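Local coordinates for extracellular solute-binding protein, family 3 (Methylophaga aminisulfidivorans MP, PDB 5SV6), which is of unknown function but has a periplasmic binding protein-like architecture and is probably tied to the methanol dehydrogenase system, at residues F66-A71 / L82-S87; T96-L99 / Q103-V106. All coordinates share one frame; numbering follows the deposited sequence.

Interaction 1: F66-A71 / L82-S87; sequences FENQLA and LEFVWS
The outer atoms CE1 and CZ of the Phe84 ring rest against Ala71 and Asn68 of helix 66-77. Phe84 CZ lies 3.9 Å from Ala71 CB, and CE1 of the same ring lies 3.9 Å from Asn68 ND2. The Asn68 amide and the ring stand nearly upright to each other, with their planes 83° apart. With CG anti to its own carbonyl carbon (chi1 -59°), the Asn68 side chain ends nearer the strand than its CB bond suggests. ND2 also lies 4.2 Å from Trp86 CH2. OD1 accepts from the backbone N of Gly65 and of Asn60, and ND2 is bonded to Ser59 OG. No hydrogen bond crosses to the strand, and ND2 meets the ring by van der Waals contact. Leu82 CD1 sits over the centre of one face of Phe84, and Trp86 CH2 lies above the opposite face toward the rim. Leu82 also reaches the helix, with CD1 4.2 Å from Ala71 CB. If Phe84 were an alanine, Ala71 would probably lose its aromatic partner, Asn68 would keep only the rim of Trp86, and a gap would open between Leu82 and Trp86. Helix 66-77 links the parallel neighbours 47-52 and 82-87 and packs on them, a beta-alpha-beta crossover of the periplasmic binding protein-like fold.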
# COMPACT_ATOMS: atom_id res chain seq x y z
N PHE A 66 -3.39 8.20 -6.79
CA PHE A 66 -3.74 9.06 -5.65
C PHE A 66 -2.54 9.82 -5.07
O PHE A 66 -2.69 10.96 -4.60
CB PHE A 66 -4.58 8.34 -4.58
CG PHE A 66 -3.81 7.42 -3.66
CD1 PHE A 66 -3.12 7.92 -2.56
CD2 PHE A 66 -3.82 6.06 -3.86
CE1 PHE A 66 -2.43 7.08 -1.71
CE2 PHE A 66 -3.14 5.21 -3.02
CZ PHE A 66 -2.44 5.72 -1.94
N GLU A 67 -1.36 9.21 -5.11
CA GLU A 67 -0.16 9.93 -4.65
C GLU A 67 0.27 11.04 -5.62
O GLU A 67 0.95 11.99 -5.22
CB GLU A 67 1.02 8.97 -4.39
CG GLU A 67 0.84 8.06 -3.16
CD GLU A 67 2.06 7.17 -2.88
OE1 GLU A 67 2.96 7.08 -3.74
OE2 GLU A 67 2.13 6.59 -1.79
N ASN A 68 -0.11 10.91 -6.89
CA ASN A 68 0.18 11.97 -7.84
C ASN A 68 -0.62 13.22 -7.47
O ASN A 68 -0.12 14.35 -7.53
CB ASN A 68 -0.15 11.55 -9.28
CG ASN A 68 0.61 10.31 -9.73
OD1 ASN A 68 0.08 9.46 -10.44
ND2 ASN A 68 1.86 10.21 -9.31
N GLN A 69 -1.88 13.00 -7.08
CA GLN A 69 -2.74 14.07 -6.60
C GLN A 69 -2.17 14.70 -5.34
O GLN A 69 -2.17 15.92 -5.18
CB GLN A 69 -4.14 13.54 -6.28
CG GLN A 69 -5.08 13.44 -7.44
CD GLN A 69 -6.52 13.56 -6.99
OE1 GLN A 69 -7.24 12.56 -6.89
NE2 GLN A 69 -6.95 14.79 -6.68
N LEU A 70 -1.71 13.86 -4.42
CA LEU A 70 -1.14 14.34 -3.17
C LEU A 70 0.10 15.18 -3.41
O LEU A 70 0.36 16.14 -2.70
CB LEU A 70 -0.80 13.16 -2.25
CG LEU A 70 -2.01 12.38 -1.74
CD1 LEU A 70 -1.57 11.19 -0.91
CD2 LEU A 70 -2.95 13.31 -0.94
N ALA A 71 0.88 14.80 -4.42
CA ALA A 71 2.12 15.51 -4.74
C ALA A 71 1.80 16.93 -5.21
O ALA A 71 2.50 17.88 -4.88
CB ALA A 71 2.90 14.75 -5.82
N LEU A 82 5.86 21.62 -9.28
CA LEU A 82 6.00 20.17 -9.17
C LEU A 82 6.75 19.59 -10.37
O LEU A 82 6.40 19.85 -11.52
CB LEU A 82 4.62 19.53 -9.01
CG LEU A 82 4.52 18.01 -9.08
CD1 LEU A 82 5.38 17.32 -8.03
CD2 LEU A 82 3.06 17.59 -8.96
N GLU A 83 7.80 18.84 -10.07
CA GLU A 83 8.56 18.14 -11.09
C GLU A 83 8.62 16.66 -10.71
O GLU A 83 9.25 16.29 -9.72
CB GLU A 83 9.98 18.72 -11.18
CG GLU A 83 10.92 17.99 -12.12
CD GLU A 83 12.32 18.60 -12.15
OE1 GLU A 83 12.48 19.77 -11.74
OE2 GLU A 83 13.26 17.90 -12.57
N PHE A 84 7.96 15.81 -11.48
CA PHE A 84 8.09 14.37 -11.27
C PHE A 84 9.37 13.82 -11.88
O PHE A 84 9.75 14.20 -12.98
CB PHE A 84 6.91 13.63 -11.87
CG PHE A 84 5.65 13.75 -11.09
CD1 PHE A 84 5.51 13.10 -9.87
CD2 PHE A 84 4.58 14.47 -11.59
CE1 PHE A 84 4.34 13.20 -9.15
CE2 PHE A 84 3.40 14.56 -10.88
CZ PHE A 84 3.29 13.93 -9.65
N VAL A 85 10.00 12.90 -11.15
CA VAL A 85 11.11 12.13 -11.69
C VAL A 85 10.63 10.70 -11.72
O VAL A 85 10.44 10.07 -10.68
CB VAL A 85 12.36 12.24 -10.80
CG1 VAL A 85 13.44 11.28 -11.27
CG2 VAL A 85 12.87 13.67 -10.80
N TRP A 86 10.41 10.19 -12.93
CA TRP A 86 9.73 8.91 -13.12
C TRP A 86 10.70 7.74 -13.10
O TRP A 86 11.78 7.81 -13.68
CB TRP A 86 8.92 8.91 -14.43
CG TRP A 86 7.89 10.01 -14.49
CD1 TRP A 86 7.97 11.18 -15.20
CD2 TRP A 86 6.63 10.04 -13.81
NE1 TRP A 86 6.84 11.94 -14.99
CE2 TRP A 86 6.00 11.25 -14.14
CE3 TRP A 86 5.98 9.15 -12.94
CZ2 TRP A 86 4.75 11.61 -13.63
CZ3 TRP A 86 4.74 9.50 -12.44
CH2 TRP A 86 4.13 10.72 -12.79
N SER A 87 10.30 6.67 -12.41
CA SER A 87 11.04 5.43 -12.39
C SER A 87 10.27 4.33 -13.11
O SER A 87 9.04 4.25 -13.00
CB SER A 87 11.34 4.98 -10.96
OG SER A 87 11.73 3.61 -10.94

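Interaction 2: T96-L99 / Q103-V106; sequences TEKL and QCDV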
# COMPACT_ATOMS: atom_id res chain seq x y z
N THR A 96 15.69 3.62 -2.69
CA THR A 96 17.08 3.20 -2.86
C THR A 96 17.70 3.57 -4.20
O THR A 96 18.90 3.82 -4.27
CB THR A 96 17.22 1.68 -2.66
OG1 THR A 96 16.31 1.00 -3.54
CG2 THR A 96 16.89 1.31 -1.24
N GLU A 97 16.89 3.61 -5.25
CA GLU A 97 17.44 3.86 -6.58
C GLU A 97 17.30 5.31 -7.06
O GLU A 97 17.96 5.73 -7.99
CB GLU A 97 16.86 2.88 -7.60
CG GLU A 97 17.00 1.42 -7.15
CD GLU A 97 17.11 0.45 -8.31
OE1 GLU A 97 18.04 0.61 -9.13
OE2 GLU A 97 16.28 -0.48 -8.39
N LYS A 98 16.43 6.08 -6.41
CA LYS A 98 16.22 7.45 -6.83
C LYS A 98 16.55 8.46 -5.73
O LYS A 98 17.50 9.25 -5.87
CB LYS A 98 14.77 7.63 -7.32
CG LYS A 98 14.52 7.07 -8.72
CD LYS A 98 15.34 7.83 -9.75
CE LYS A 98 14.90 7.55 -11.19
NZ LYS A 98 15.30 6.19 -11.63
N LEU A 99 15.78 8.43 -4.65
CA LEU A 99 15.95 9.39 -3.55
C LEU A 99 17.36 9.36 -2.97
O LEU A 99 18.03 10.39 -2.89
CB LEU A 99 14.94 9.11 -2.44
CG LEU A 99 14.97 10.03 -1.22
CD1 LEU A 99 14.51 11.43 -1.58
CD2 LEU A 99 14.12 9.45 -0.12
N GLN A 103 18.52 11.68 -7.24
CA GLN A 103 17.83 11.89 -8.51
C GLN A 103 16.56 12.70 -8.32
O GLN A 103 15.95 13.16 -9.28
CB GLN A 103 17.48 10.55 -9.16
CG GLN A 103 18.66 9.66 -9.44
CD GLN A 103 19.62 10.26 -10.43
OE1 GLN A 103 20.73 10.65 -10.07
NE2 GLN A 103 19.19 10.33 -11.69
N CYS A 104 16.16 12.83 -7.07
CA CYS A 104 14.95 13.54 -6.68
C CYS A 104 14.95 13.60 -5.16
O CYS A 104 15.81 12.98 -4.51
CB CYS A 104 13.68 12.88 -7.22
SG CYS A 104 13.70 11.08 -7.27
N ASP A 105 14.01 14.33 -4.59
CA ASP A 105 14.12 14.80 -3.22
C ASP A 105 13.03 14.32 -2.30
O ASP A 105 13.17 14.39 -1.10
CB ASP A 105 14.16 16.32 -3.21
CG ASP A 105 15.32 16.87 -4.01
OD1 ASP A 105 16.36 16.17 -4.10
OD2 ASP A 105 15.19 17.98 -4.56
N VAL A 106 11.94 13.81 -2.87
CA VAL A 106 10.76 13.46 -2.08
C VAL A 106 10.19 12.13 -2.54
O VAL A 106 10.05 11.90 -3.73
CB VAL A 106 9.68 14.55 -2.21
CG1 VAL A 106 8.36 14.09 -1.59
CG2 VAL A 106 10.15 15.85 -1.58
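Lys98 and Gln103 lie aslant to each other and meet through their aliphatic parts. Lys98 CD comes 3.5 Å from Gln103 CB. The lysine chain bends at chi2 (-64°), which folds CD back to this meeting point. The backbone closes the turn. Gln103 N donates to Lys98 O at 3.0 Å and the bond is fairly straight, 166° at the hydrogen. It reaches back five residues, a wide spacing that follows the pi-type turn at the end of helix 94-99. Cys104 SG touches the base of the lysine, 3.6 Å from Lys98 CB. That sulfur is joined to Cys50 in a disulfide, which fixes this side of the turn to strand 47-52. Leu99 starts out away from the loop, but its CD1 branch turns back and lies 3.3 Å from Asp105 O, against the backbone rather than a side chain. Arg258 ties the same region together by polar bonds. It hydrogen-bonds Leu99 O and Cys104 O and forms a salt bridge with Asp105 OD1. The contact closes the short turn between helix 94-99 and the strand that follows, held to strand 47-52 by the Cys50-Cys104 disulfide within the binding protein-like fold.

From the N terminus, strand 47-52 comes first, and helix 66-77 follows. Interaction 1 brings the first part of that helix onto strand 82-87 and closes over the rest of the helix and a short loop. The chain then enters helix 94-99. Interaction 2 closes the much shorter connection from this helix to residues 103-106, at the start of the next strand. The two are in series and neither nests nor crosses the other. Their centres lie 12 Å apart, and they meet chiefly through Val85, which touches Gln103, Cys104 and Lys98. Strand 47-52 lies between strands 82-87 and 106-111, on which the two contacts border, and pairs in parallel with both.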